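Local atomic coordinates of LP15968p (Drosophila melanogaster, PDB entry 3MN8), a protein that releases C-terminal arginine or lysine from peptides and proteins as a zinc metallocarboxypeptidase, present here as an active first catalytic domain with its transthyretin-like domain. Residues A[220-225]-A[270-275]; A[228-233]-A[282-287]; A[241-246]-A[361-366]; A[246-251]-A[298-303]. All blocks are in the same frame, centred on the assembly; numbering follows the deposited sequence.

Contact 1. Residues A[220-225]-A[270-275]; sequences AVVASY and DSFSGG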
loop_
_atom_site.group_PDB
_atom_site.type_symbol
_atom_site.label_atom_id
_atom_site.label_comp_id
_atom_site.label_asym_id
_atom_site.label_seq_id
_atom_site.Cartn_x
_atom_site.Cartn_y
_atom_site.Cartn_z
ATOM N N ALA A 220 -15.720 -6.670 -6.128
ATOM C CA ALA A 220 -16.420 -6.802 -4.866
ATOM C C ALA A 220 -16.090 -5.598 -4.014
ATOM O O ALA A 220 -15.334 -4.733 -4.439
ATOM C CB ALA A 220 -16.025 -8.105 -4.167
ATOM N N VAL A 221 -16.669 -5.546 -2.817
ATOM C CA VAL A 221 -16.469 -4.432 -1.901
ATOM C C VAL A 221 -16.034 -4.953 -0.535
ATOM O O VAL A 221 -16.873 -5.351 0.279
ATOM C CB VAL A 221 -17.756 -3.615 -1.728
ATOM C CG1 VAL A 221 -17.425 -2.259 -1.130
ATOM C CG2 VAL A 221 -18.474 -3.450 -3.067
ATOM N N VAL A 222 -14.727 -4.945 -0.279
ATOM C CA VAL A 222 -14.189 -5.577 0.928
ATOM C C VAL A 222 -12.708 -5.260 1.142
ATOM O O VAL A 222 -11.965 -5.001 0.190
ATOM C CB VAL A 222 -14.358 -7.127 0.867
ATOM C CG1 VAL A 222 -13.445 -7.719 -0.218
ATOM C CG2 VAL A 222 -14.098 -7.796 2.239
ATOM N N ALA A 223 -12.289 -5.305 2.401
ATOM C CA ALA A 223 -10.910 -5.068 2.773
ATOM C C ALA A 223 -10.238 -6.405 3.126
ATOM O O ALA A 223 -10.570 -7.037 4.146
ATOM C CB ALA A 223 -10.856 -4.097 3.944
ATOM N N SER A 224 -9.304 -6.818 2.265
ATOM C CA SER A 224 -8.657 -8.129 2.338
ATOM C C SER A 224 -7.191 -8.007 2.722
ATOM O O SER A 224 -6.492 -7.107 2.261
ATOM C CB SER A 224 -8.762 -8.840 0.982
ATOM O OG SER A 224 -8.203 -10.148 1.010
ATOM N N TYR A 225 -6.717 -8.936 3.542
ATOM C CA TYR A 225 -5.361 -8.878 4.082
ATOM C C TYR A 225 -4.747 -10.259 4.035
ATOM O O TYR A 225 -5.468 -11.248 3.879
ATOM C CB TYR A 225 -5.400 -8.387 5.534
ATOM C CG TYR A 225 -6.383 -9.141 6.409
ATOM C CD1 TYR A 225 -7.732 -8.807 6.425
ATOM C CD2 TYR A 225 -5.963 -10.176 7.216
ATOM C CE1 TYR A 225 -8.634 -9.487 7.227
ATOM C CE2 TYR A 225 -6.855 -10.864 8.022
ATOM C CZ TYR A 225 -8.189 -10.515 8.025
ATOM O OH TYR A 225 -9.084 -11.197 8.825
ATOM N N ASP A 270 -21.798 -10.986 -1.754
ATOM C CA ASP A 270 -20.767 -11.457 -0.827
ATOM C C ASP A 270 -21.185 -11.224 0.612
ATOM O O ASP A 270 -21.960 -10.307 0.894
ATOM C CB ASP A 270 -19.444 -10.740 -1.078
ATOM C CG ASP A 270 -18.907 -10.975 -2.476
ATOM O OD1 ASP A 270 -19.109 -12.083 -3.016
ATOM O OD2 ASP A 270 -18.277 -10.051 -3.030
ATOM N N SER A 271 -20.675 -12.060 1.515
ATOM C CA SER A 271 -20.898 -11.868 2.943
ATOM C C SER A 271 -19.573 -11.792 3.693
ATOM O O SER A 271 -18.926 -12.815 3.941
ATOM C CB SER A 271 -21.765 -12.983 3.522
ATOM O OG SER A 271 -21.908 -12.839 4.930
ATOM N N PHE A 272 -19.174 -10.573 4.049
ATOM C CA PHE A 272 -17.893 -10.332 4.705
ATOM C C PHE A 272 -18.084 -9.582 6.031
ATOM O O PHE A 272 -18.293 -8.372 6.037
ATOM C CB PHE A 272 -16.981 -9.525 3.781
ATOM C CG PHE A 272 -16.472 -10.295 2.587
ATOM C CD1 PHE A 272 -16.686 -9.818 1.295
ATOM C CD2 PHE A 272 -15.755 -11.479 2.751
ATOM C CE1 PHE A 272 -16.196 -10.508 0.176
ATOM C CE2 PHE A 272 -15.266 -12.178 1.642
ATOM C CZ PHE A 272 -15.490 -11.687 0.348
ATOM N N SER A 273 -18.014 -10.306 7.147
ATOM C CA SER A 273 -18.231 -9.722 8.475
ATOM C C SER A 273 -17.370 -8.480 8.695
ATOM O O SER A 273 -16.133 -8.552 8.679
ATOM C CB SER A 273 -17.953 -10.757 9.578
ATOM O OG SER A 273 -18.001 -10.170 10.871
ATOM N N GLY A 274 -18.034 -7.344 8.902
ATOM C CA GLY A 274 -17.341 -6.093 9.159
ATOM C C GLY A 274 -16.739 -5.516 7.891
ATOM O O GLY A 274 -16.045 -4.490 7.913
ATOM N N GLY A 275 -17.007 -6.191 6.780
ATOM C CA GLY A 275 -16.560 -5.728 5.483
ATOM C C GLY A 275 -15.106 -6.021 5.192
ATOM O O GLY A 275 -14.526 -5.450 4.274
#
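Phe-272 meets Val-222 through the face of its ring, and the side chain can be followed outward from the backbone. Phe-272 CB lies 3.7 Å from Val-222 CG2, the methyl that also sits 3.5 Å from Phe-272 CG and 3.4 Å from Phe-272 CD1. This makes a CH-pi contact, with Val-222 CG2 3.8 Å from the Phe-272 ring centroid and 29° off the ring normal. Farther out, Phe-272 CE1 lies near Val-222 CB and CG1, while the tip, CZ, turns to Trp-282, whose ring packs edge-to-face with that of Phe-272. Beside this packing, Ala-223 N donates to Gly-275 O at 2.9 Å with an N-H...O angle of 162°, just ahead of strand 276-278, which runs parallel to strand 222-225 at the sheet edge. Val-222 also touches Glu-305, the predicted proton donor/acceptor. One straight backbone bond and one apolar ring face therefore join the loop to the strand, and no charge is paired across the contact.

Contact 2. Residues A[228-233]-A[282-287]; sequences DNSLAH and WYELSG. With GEM ((2-guanidinoethylmercapto)succinic acid), chain G.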
loop_
_atom_site.group_PDB
_atom_site.type_symbol
_atom_site.label_atom_id
_atom_site.label_comp_id
_atom_site.label_asym_id
_atom_site.label_seq_id
_atom_site.Cartn_x
_atom_site.Cartn_y
_atom_site.Cartn_z
ATOM N N ASP A 228 -2.883 -14.797 1.490
ATOM C CA ASP A 228 -3.803 -15.143 0.402
ATOM C C ASP A 228 -3.748 -16.638 0.114
ATOM O O ASP A 228 -4.569 -17.169 -0.633
ATOM C CB ASP A 228 -3.451 -14.361 -0.873
ATOM C CG ASP A 228 -4.011 -12.930 -0.873
ATOM O OD1 ASP A 228 -4.881 -12.627 -0.027
ATOM O OD2 ASP A 228 -3.591 -12.109 -1.730
ATOM N N ASN A 229 -2.766 -17.315 0.699
ATOM C CA ASN A 229 -2.613 -18.753 0.483
ATOM C C ASN A 229 -1.984 -19.477 1.680
ATOM O O ASN A 229 -1.610 -18.842 2.674
ATOM C CB ASN A 229 -1.829 -19.033 -0.808
ATOM C CG ASN A 229 -0.340 -18.754 -0.672
ATOM O OD1 ASN A 229 0.145 -18.281 0.369
ATOM N ND2 ASN A 229 0.402 -19.048 -1.736
ATOM N N SER A 230 -1.874 -20.802 1.582
ATOM C CA SER A 230 -1.285 -21.589 2.662
ATOM C C SER A 230 -0.604 -22.841 2.139
ATOM O O SER A 230 -0.755 -23.188 0.969
ATOM C CB SER A 230 -2.357 -21.964 3.685
ATOM O OG SER A 230 -3.309 -22.836 3.119
ATOM N N LEU A 231 0.151 -23.502 3.010
ATOM C CA LEU A 231 0.726 -24.822 2.721
ATOM C C LEU A 231 -0.363 -25.888 2.497
ATOM O O LEU A 231 -0.180 -26.832 1.720
ATOM C CB LEU A 231 1.665 -25.281 3.852
ATOM C CG LEU A 231 3.143 -24.875 3.875
ATOM C CD1 LEU A 231 3.747 -25.216 5.218
ATOM C CD2 LEU A 231 3.945 -25.546 2.766
ATOM N N ALA A 232 -1.490 -25.745 3.188
ATOM C CA ALA A 232 -2.609 -26.655 2.995
ATOM C C ALA A 232 -3.148 -26.534 1.566
ATOM O O ALA A 232 -3.689 -27.492 1.000
ATOM C CB ALA A 232 -3.713 -26.371 4.022
ATOM N N HIS A 233 -2.980 -25.348 0.987
ATOM C CA HIS A 233 -3.540 -25.025 -0.331
ATOM C C HIS A 233 -5.011 -25.381 -0.431
ATOM O O HIS A 233 -5.431 -26.124 -1.308
ATOM C CB HIS A 233 -2.725 -25.658 -1.466
ATOM C CG HIS A 233 -1.363 -25.056 -1.617
ATOM N ND1 HIS A 233 -0.219 -25.671 -1.153
ATOM C CD2 HIS A 233 -0.968 -23.866 -2.126
ATOM C CE1 HIS A 233 0.825 -24.897 -1.395
ATOM N NE2 HIS A 233 0.397 -23.792 -1.979
ATOM N N TRP A 282 -11.302 -16.064 1.902
ATOM C CA TRP A 282 -12.115 -15.797 0.732
ATOM C C TRP A 282 -11.905 -16.949 -0.254
ATOM O O TRP A 282 -12.756 -17.841 -0.408
ATOM C CB TRP A 282 -11.712 -14.472 0.095
ATOM C CG TRP A 282 -12.611 -14.072 -1.016
ATOM C CD1 TRP A 282 -13.683 -14.771 -1.502
ATOM C CD2 TRP A 282 -12.528 -12.869 -1.790
ATOM N NE1 TRP A 282 -14.272 -14.074 -2.530
ATOM C CE2 TRP A 282 -13.587 -12.901 -2.728
ATOM C CE3 TRP A 282 -11.664 -11.767 -1.780
ATOM C CZ2 TRP A 282 -13.796 -11.877 -3.659
ATOM C CZ3 TRP A 282 -11.876 -10.750 -2.697
ATOM C CH2 TRP A 282 -12.937 -10.816 -3.626
ATOM N N TYR A 283 -10.755 -16.914 -0.914
ATOM C CA TYR A 283 -10.265 -18.042 -1.698
ATOM C C TYR A 283 -8.766 -17.860 -1.883
ATOM O O TYR A 283 -8.280 -16.727 -2.005
ATOM C CB TYR A 283 -10.968 -18.136 -3.054
ATOM C CG TYR A 283 -10.866 -16.863 -3.889
ATOM C CD1 TYR A 283 -9.786 -16.639 -4.740
ATOM C CD2 TYR A 283 -11.849 -15.887 -3.825
ATOM C CE1 TYR A 283 -9.695 -15.482 -5.501
ATOM C CE2 TYR A 283 -11.758 -14.731 -4.578
ATOM C CZ TYR A 283 -10.687 -14.533 -5.416
ATOM O OH TYR A 283 -10.615 -13.378 -6.170
ATOM N N GLU A 284 -8.033 -18.972 -1.889
ATOM C CA GLU A 284 -6.580 -18.911 -1.982
ATOM C C GLU A 284 -6.106 -18.575 -3.383
ATOM O O GLU A 284 -6.748 -18.896 -4.385
ATOM C CB GLU A 284 -5.913 -20.197 -1.474
ATOM C CG GLU A 284 -5.987 -20.354 0.045
ATOM C CD GLU A 284 -5.064 -21.440 0.580
ATOM O OE1 GLU A 284 -5.184 -21.795 1.781
ATOM O OE2 GLU A 284 -4.219 -21.938 -0.198
ATOM N N LEU A 285 -4.974 -17.901 -3.437
ATOM C CA LEU A 285 -4.346 -17.599 -4.698
ATOM C C LEU A 285 -2.867 -17.487 -4.394
ATOM O O LEU A 285 -2.477 -17.191 -3.258
ATOM C CB LEU A 285 -4.915 -16.299 -5.273
ATOM C CG LEU A 285 -4.581 -14.974 -4.577
ATOM C CD1 LEU A 285 -3.294 -14.430 -5.149
ATOM C CD2 LEU A 285 -5.704 -13.955 -4.737
ATOM N N SER A 286 -2.034 -17.747 -5.390
ATOM C CA SER A 286 -0.600 -17.676 -5.165
ATOM C C SER A 286 0.081 -16.702 -6.111
ATOM O O SER A 286 -0.384 -16.500 -7.236
ATOM C CB SER A 286 0.025 -19.061 -5.260
ATOM O OG SER A 286 -0.576 -19.923 -4.305
ATOM N N GLY A 287 1.162 -16.084 -5.628
ATOM C CA GLY A 287 1.980 -15.208 -6.440
ATOM C C GLY A 287 1.475 -13.787 -6.463
ATOM O O GLY A 287 1.803 -13.006 -7.359
HETATM C C8 GEM G . -8.347 -11.373 -6.208
HETATM S S7 GEM G . -7.214 -10.488 -5.174
HETATM C C6 GEM G . -8.205 -10.265 -3.724
HETATM C C5 GEM G . -8.785 -11.564 -3.170
HETATM N N3 GEM G . -7.682 -12.340 -2.626
HETATM C C1 GEM G . -7.722 -13.600 -2.205
HETATM N N4 GEM G . -6.628 -14.183 -1.730
HETATM N N2 GEM G . -8.859 -14.286 -2.262
HETATM C C9 GEM G . -7.572 -11.863 -7.402
HETATM O O14 GEM G . -6.380 -11.503 -7.519
HETATM O O15 GEM G . -8.136 -12.614 -8.226
HETATM C C10 GEM G . -9.573 -10.540 -6.619
HETATM C C11 GEM G . -9.326 -9.368 -7.561
HETATM O O12 GEM G . -9.825 -8.260 -7.246
HETATM O O13 GEM G . -8.678 -9.544 -8.625
#
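Asn-229 ND2 is gripped by two acceptors: Ser-286 OG, 2.9 Å away and only 5° out of the Asn-229 amide plane, and Asp-179 OD1. The two loops that meet here line the pocket of this M14 carboxypeptidase that holds the guanidino end of the bound GEM, consistent with the enzyme's preference for C-terminal arginine or lysine. Leu-285 N donates to Asp-228 O at 2.9 Å, tying the loops together beside the inhibitor. Asp-228 and Leu-285 then run side by side, pointing the same way, and both reach GEM N4: OD1 of Asp-228 stands 2.9 Å from it, so the carboxylate would probably offset the guanidinium charge. Behind the pocket, the extended chain of Glu-284 (CG anti to its carbonyl carbon, chi1 -72°) carries its carboxylate to Ser-230. There Ser-230 OG donates to the syn side of Glu-284 OE1, and Ser-230 N gives a weak bond of 3.2 Å to Glu-284 OE2. An alanine in place of Glu-284 would probably leave Ser-230 OG and N without this acceptor and the 230-233 turn less firmly held to the pocket loop. Tyr-283 meets the inhibitor through both backbone and ring: its O accepts from GEM N2 and, weakly, from GEM N4, and GEM N2 lies 3.4 Å above the ring plane, over its centre.

Contact 3. Residues A[241-246]-A[361-366]; sequences LTPDDR and LEEKPM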
loop_
_atom_site.group_PDB
_atom_site.type_symbol
_atom_site.label_atom_id
_atom_site.label_comp_id
_atom_site.label_asym_id
_atom_site.label_seq_id
_atom_site.Cartn_x
_atom_site.Cartn_y
_atom_site.Cartn_z
ATOM N N LEU A 241 -3.764 -17.019 8.548
ATOM C CA LEU A 241 -3.410 -15.754 9.180
ATOM C C LEU A 241 -1.919 -15.443 9.242
ATOM O O LEU A 241 -1.062 -16.295 9.022
ATOM C CB LEU A 241 -4.040 -15.648 10.569
ATOM C CG LEU A 241 -5.561 -15.799 10.525
ATOM C CD1 LEU A 241 -6.173 -15.828 11.918
ATOM C CD2 LEU A 241 -6.165 -14.681 9.686
ATOM N N THR A 242 -1.637 -14.185 9.552
ATOM C CA THR A 242 -0.296 -13.646 9.546
ATOM C C THR A 242 0.141 -13.416 10.985
ATOM O O THR A 242 -0.699 -13.206 11.872
ATOM C CB THR A 242 -0.300 -12.326 8.751
ATOM O OG1 THR A 242 0.235 -12.556 7.439
ATOM C CG2 THR A 242 0.496 -11.246 9.438
ATOM N N PRO A 243 1.455 -13.474 11.241
ATOM C CA PRO A 243 1.901 -13.171 12.603
ATOM C C PRO A 243 1.357 -11.814 13.041
ATOM O O PRO A 243 1.076 -11.601 14.210
ATOM C CB PRO A 243 3.431 -13.108 12.472
ATOM C CG PRO A 243 3.747 -13.905 11.260
ATOM C CD PRO A 243 2.572 -13.767 10.330
ATOM N N ASP A 244 1.213 -10.900 12.091
ATOM C CA ASP A 244 0.748 -9.558 12.386
ATOM C C ASP A 244 -0.744 -9.401 12.150
ATOM O O ASP A 244 -1.206 -8.347 11.721
ATOM C CB ASP A 244 1.540 -8.537 11.564
ATOM C CG ASP A 244 2.829 -8.103 12.260
ATOM O OD1 ASP A 244 2.729 -7.334 13.243
ATOM O OD2 ASP A 244 3.933 -8.532 11.844
ATOM N N ASP A 245 -1.502 -10.441 12.465
ATOM C CA ASP A 245 -2.927 -10.425 12.170
ATOM C C ASP A 245 -3.699 -9.294 12.839
ATOM O O ASP A 245 -4.551 -8.671 12.211
ATOM C CB ASP A 245 -3.590 -11.750 12.522
ATOM C CG ASP A 245 -4.918 -11.899 11.841
ATOM O OD1 ASP A 245 -4.944 -11.809 10.593
ATOM O OD2 ASP A 245 -5.927 -12.080 12.542
ATOM N N ARG A 246 -3.429 -9.057 14.118
ATOM C CA ARG A 246 -4.094 -7.972 14.821
ATOM C C ARG A 246 -3.958 -6.672 14.024
ATOM O O ARG A 246 -4.950 -6.039 13.673
ATOM C CB ARG A 246 -3.507 -7.791 16.217
ATOM C CG ARG A 246 -3.514 -9.036 17.057
ATOM C CD ARG A 246 -2.642 -8.855 18.291
ATOM N NE ARG A 246 -3.413 -8.487 19.479
ATOM C CZ ARG A 246 -2.869 -8.102 20.629
ATOM N NH1 ARG A 246 -1.548 -8.025 20.753
ATOM N NH2 ARG A 246 -3.643 -7.786 21.657
ATOM N N LEU A 361 5.911 -11.421 18.243
ATOM C CA LEU A 361 5.886 -11.090 16.825
ATOM C C LEU A 361 7.286 -11.261 16.241
ATOM O O LEU A 361 7.660 -10.584 15.278
ATOM C CB LEU A 361 5.401 -9.657 16.618
ATOM C CG LEU A 361 3.986 -9.338 17.114
ATOM C CD1 LEU A 361 3.743 -7.838 17.088
ATOM C CD2 LEU A 361 2.914 -10.068 16.315
ATOM N N GLU A 362 8.050 -12.170 16.840
ATOM C CA GLU A 362 9.443 -12.381 16.473
ATOM C C GLU A 362 9.605 -13.044 15.107
ATOM O O GLU A 362 10.703 -13.089 14.556
ATOM C CB GLU A 362 10.156 -13.211 17.551
ATOM C CG GLU A 362 10.881 -12.378 18.603
ATOM C CD GLU A 362 10.520 -12.769 20.025
ATOM O OE1 GLU A 362 9.402 -13.299 20.237
ATOM O OE2 GLU A 362 11.355 -12.532 20.929
ATOM N N GLU A 363 8.514 -13.564 14.560
ATOM C CA GLU A 363 8.568 -14.165 13.236
ATOM C C GLU A 363 8.567 -13.089 12.143
ATOM O O GLU A 363 8.993 -13.331 11.007
ATOM C CB GLU A 363 7.429 -15.170 13.045
ATOM C CG GLU A 363 7.636 -16.477 13.797
ATOM C CD GLU A 363 6.515 -17.471 13.574
ATOM O OE1 GLU A 363 5.347 -17.133 13.862
ATOM O OE2 GLU A 363 6.805 -18.597 13.122
ATOM N N LYS A 364 8.105 -11.895 12.492
ATOM C CA LYS A 364 8.169 -10.772 11.567
ATOM C C LYS A 364 9.004 -9.628 12.124
ATOM O O LYS A 364 8.460 -8.639 12.602
ATOM C CB LYS A 364 6.771 -10.269 11.225
ATOM C CG LYS A 364 6.752 -9.143 10.199
ATOM C CD LYS A 364 7.542 -9.538 8.973
ATOM C CE LYS A 364 7.286 -8.624 7.779
ATOM N NZ LYS A 364 8.332 -8.879 6.747
ATOM N N PRO A 365 10.335 -9.763 12.062
ATOM C CA PRO A 365 11.253 -8.686 12.436
ATOM C C PRO A 365 11.221 -7.567 11.406
ATOM O O PRO A 365 10.876 -7.800 10.243
ATOM C CB PRO A 365 12.629 -9.359 12.396
ATOM C CG PRO A 365 12.394 -10.792 12.064
ATOM C CD PRO A 365 11.039 -10.908 11.473
ATOM N N MET A 366 11.578 -6.361 11.831
ATOM C CA MET A 366 11.747 -5.257 10.899
ATOM C C MET A 366 13.214 -5.157 10.606
ATOM O O MET A 366 14.025 -5.299 11.506
ATOM C CB MET A 366 11.281 -3.943 11.510
ATOM C CG MET A 366 9.774 -3.819 11.671
ATOM S SD MET A 366 8.897 -3.945 10.106
ATOM C CE MET A 366 8.200 -5.598 10.250
#
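Two type I beta turns, Thr-242 to Asp-245 and Leu-361 to Lys-364, bring Pro-243 and Asp-244 of the zinc carboxypeptidase domain against Leu-361 and Lys-364 of the transthyretin-like domain. No hydrogen bond joins the two turns directly. Leu-361 lays its CD2 branch against Pro-243 O, 3.2 Å away, while its CD1 branch comes 4.0 Å from Asp-244 OD1, the two side chains crossing at about a right angle. Asp-244 OD2 lies against the aliphatic root of Lys-364, 3.3 Å from CG. Lys-364 has CG anti to its backbone N (chi1 -177°) and then bends at chi2. Its NZ ends 6.7 Å from Asp-244 OD2 and is hydrogen-bonded to Tyr-294 O and Ser-297 O. Toward the surface, Pro-243 CG packs on Glu-363 CB at 4.3 Å. The charge of Asp-244 is met across the interface by Arg-376, in a salt bridge from OD1, whereas OD2 is hydrogen-bonded to Tyr-294 OH. An alanine in place of Asp-244 would probably leave Arg-376 without this carboxylate and Tyr-294 OH without this partner. The contact thus sits where helix 245-257 begins, with Tyr-294 of helix 289-296 beside it and strand 373-376, which carries Arg-376, flanking the turn that leads from strand 355-358 to strand 366-367.

Contact 4. Residues A[246-251]-A[298-303]; sequences RVFKQL and NCFELT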
loop_
_atom_site.group_PDB
_atom_site.type_symbol
_atom_site.label_atom_id
_atom_site.label_comp_id
_atom_site.label_asym_id
_atom_site.label_seq_id
_atom_site.Cartn_x
_atom_site.Cartn_y
_atom_site.Cartn_z
ATOM N N ARG A 246 -3.429 -9.057 14.118
ATOM C CA ARG A 246 -4.094 -7.972 14.821
ATOM C C ARG A 246 -3.958 -6.672 14.024
ATOM O O ARG A 246 -4.950 -6.039 13.673
ATOM C CB ARG A 246 -3.507 -7.791 16.217
ATOM C CG ARG A 246 -3.514 -9.036 17.057
ATOM C CD ARG A 246 -2.642 -8.855 18.291
ATOM N NE ARG A 246 -3.413 -8.487 19.479
ATOM C CZ ARG A 246 -2.869 -8.102 20.629
ATOM N NH1 ARG A 246 -1.548 -8.025 20.753
ATOM N NH2 ARG A 246 -3.643 -7.786 21.657
ATOM N N VAL A 247 -2.723 -6.278 13.735
ATOM C CA VAL A 247 -2.488 -5.043 13.003
ATOM C C VAL A 247 -3.200 -5.077 11.658
ATOM O O VAL A 247 -3.823 -4.094 11.230
ATOM C CB VAL A 247 -0.988 -4.783 12.779
ATOM C CG1 VAL A 247 -0.797 -3.697 11.744
ATOM C CG2 VAL A 247 -0.322 -4.394 14.088
ATOM N N PHE A 248 -3.113 -6.220 10.994
ATOM C CA PHE A 248 -3.722 -6.338 9.683
ATOM C C PHE A 248 -5.214 -6.106 9.771
ATOM O O PHE A 248 -5.769 -5.336 8.989
ATOM C CB PHE A 248 -3.372 -7.669 9.011
ATOM C CG PHE A 248 -2.189 -7.562 8.100
ATOM C CD1 PHE A 248 -2.223 -6.703 7.018
ATOM C CD2 PHE A 248 -1.040 -8.277 8.343
ATOM C CE1 PHE A 248 -1.142 -6.578 6.180
ATOM C CE2 PHE A 248 0.049 -8.155 7.510
ATOM C CZ PHE A 248 -0.005 -7.302 6.421
ATOM N N LYS A 249 -5.847 -6.745 10.751
ATOM C CA LYS A 249 -7.278 -6.572 10.992
ATOM C C LYS A 249 -7.624 -5.115 11.310
ATOM O O LYS A 249 -8.689 -4.627 10.921
ATOM C CB LYS A 249 -7.753 -7.506 12.108
ATOM C CG LYS A 249 -8.432 -8.761 11.584
ATOM C CD LYS A 249 -8.594 -9.857 12.633
ATOM C CE LYS A 249 -9.143 -11.118 11.968
ATOM N NZ LYS A 249 -8.826 -12.351 12.739
ATOM N N GLN A 250 -6.719 -4.421 12.004
ATOM C CA GLN A 250 -6.910 -3.003 12.316
ATOM C C GLN A 250 -6.844 -2.147 11.045
ATOM O O GLN A 250 -7.649 -1.241 10.845
ATOM C CB GLN A 250 -5.890 -2.516 13.361
ATOM C CG GLN A 250 -6.097 -1.053 13.758
ATOM C CD GLN A 250 -5.381 -0.657 15.044
ATOM O OE1 GLN A 250 -5.337 -1.416 16.013
ATOM N NE2 GLN A 250 -4.842 0.553 15.062
ATOM N N LEU A 251 -5.886 -2.456 10.184
ATOM C CA LEU A 251 -5.774 -1.776 8.905
ATOM C C LEU A 251 -7.023 -1.962 8.069
ATOM O O LEU A 251 -7.646 -0.993 7.637
ATOM C CB LEU A 251 -4.557 -2.288 8.144
ATOM C CG LEU A 251 -3.243 -1.967 8.850
ATOM C CD1 LEU A 251 -2.062 -2.614 8.146
ATOM C CD2 LEU A 251 -3.064 -0.454 8.998
ATOM N N ASN A 298 9.443 -5.249 4.692
ATOM C CA ASN A 298 8.811 -4.818 5.919
ATOM C C ASN A 298 7.352 -4.471 5.650
ATOM O O ASN A 298 6.544 -4.402 6.570
ATOM C CB ASN A 298 9.510 -3.567 6.441
ATOM C CG ASN A 298 10.896 -3.838 6.976
ATOM O OD1 ASN A 298 11.186 -4.913 7.488
ATOM N ND2 ASN A 298 11.762 -2.843 6.880
ATOM N N CYS A 299 7.022 -4.231 4.385
ATOM C CA CYS A 299 5.766 -3.570 4.055
ATOM C C CYS A 299 4.529 -4.401 4.387
ATOM O O CYS A 299 4.515 -5.616 4.185
ATOM C CB CYS A 299 5.730 -3.145 2.584
ATOM S SG CYS A 299 4.450 -1.909 2.189
ATOM N N PHE A 300 3.497 -3.721 4.894
ATOM C CA PHE A 300 2.206 -4.320 5.202
ATOM C C PHE A 300 1.158 -3.876 4.172
ATOM O O PHE A 300 0.549 -2.823 4.325
ATOM C CB PHE A 300 1.738 -3.884 6.596
ATOM C CG PHE A 300 2.539 -4.461 7.740
ATOM C CD1 PHE A 300 1.949 -4.626 8.988
ATOM C CD2 PHE A 300 3.868 -4.836 7.577
ATOM C CE1 PHE A 300 2.673 -5.152 10.057
ATOM C CE2 PHE A 300 4.605 -5.356 8.644
ATOM C CZ PHE A 300 4.009 -5.510 9.883
ATOM N N GLU A 301 0.949 -4.673 3.126
ATOM C CA GLU A 301 -0.009 -4.321 2.078
ATOM C C GLU A 301 -1.380 -4.958 2.286
ATOM O O GLU A 301 -1.493 -6.157 2.556
ATOM C CB GLU A 301 0.552 -4.697 0.704
ATOM C CG GLU A 301 -0.391 -4.445 -0.462
ATOM C CD GLU A 301 0.325 -4.475 -1.808
ATOM O OE1 GLU A 301 1.181 -3.590 -2.056
ATOM O OE2 GLU A 301 0.036 -5.379 -2.628
ATOM N N LEU A 302 -2.425 -4.150 2.151
ATOM C CA LEU A 302 -3.791 -4.666 2.070
ATOM C C LEU A 302 -4.215 -4.780 0.624
ATOM O O LEU A 302 -3.707 -4.065 -0.237
ATOM C CB LEU A 302 -4.780 -3.725 2.763
ATOM C CG LEU A 302 -4.693 -3.574 4.276
ATOM C CD1 LEU A 302 -5.873 -2.744 4.755
ATOM C CD2 LEU A 302 -4.675 -4.938 4.946
ATOM N N THR A 303 -5.165 -5.675 0.366
ATOM C CA THR A 303 -5.843 -5.736 -0.924
ATOM C C THR A 303 -7.227 -5.125 -0.732
ATOM O O THR A 303 -7.997 -5.576 0.113
ATOM C CB THR A 303 -6.013 -7.194 -1.437
ATOM O OG1 THR A 303 -4.773 -7.905 -1.335
ATOM C CG2 THR A 303 -6.481 -7.213 -2.889
#
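Phe-248 and Phe-300 form the dense middle of this contact, where helix 245-257 packs on the central sheet at strand 300-305. The local axes of helix and strand approach to 9.5 Å at a crossing angle of -47°. The two rings are nearly parallel, 21° between planes, but so far slid apart that they barely overlap, with centroids 5.2 Å distant. With so little overlap, Phe-248 CZ rests 3.8 Å from Phe-300 CB, and one ring atom, Phe-300 CD1, lies over the Phe-248 face, offset toward its rim. Leu-302 CD2 comes in at the edge of the Phe-248 ring, 3.7 Å from Phe-248 CD1, and the other methyl, Leu-302 CD1, reaches Leu-251 CB at 3.7 Å. Tyr-294 meets both phenylalanine rings edge-to-face.

Longer but still buried contacts come from Val-247 CG1, at the edge of the Phe-300 ring, and from Leu-251 CD1, 4.3 Å from Phe-300 CB. The solvent side is marked by exposed Arg-246 and partly exposed Lys-249, whose NZ makes a salt bridge with Asp-245 OD2; Glu-301, on the other face of the strand, bonds Ser-213 OG. No hydrogen bond links 246-251 to 298-303, so their join rests on apolar side-chain packing, which has little directional demand.

From the N terminus, 220-225, 228-233, 241-246 and 246-251 come in turn, opening contacts 1, 2, 3 and 4 before any closes. Segment 270-275 then closes contact 1, 282-287 closes contact 2, 298-303 closes contact 4, and 361-366 closes contact 3 last. Contact 4 is nested inside the loop of contact 3, with which it shares Arg-246; every other pair crosses. Contacts 1 and 4 meet in the central sheet, where strands 222-225 and 300-305 are neighbours, and contact 1 touches contact 2 through Trp-282, beside the inhibitor pocket. Contact 3 alone leaves the catalytic domain, linking it to the transthyretin-like domain.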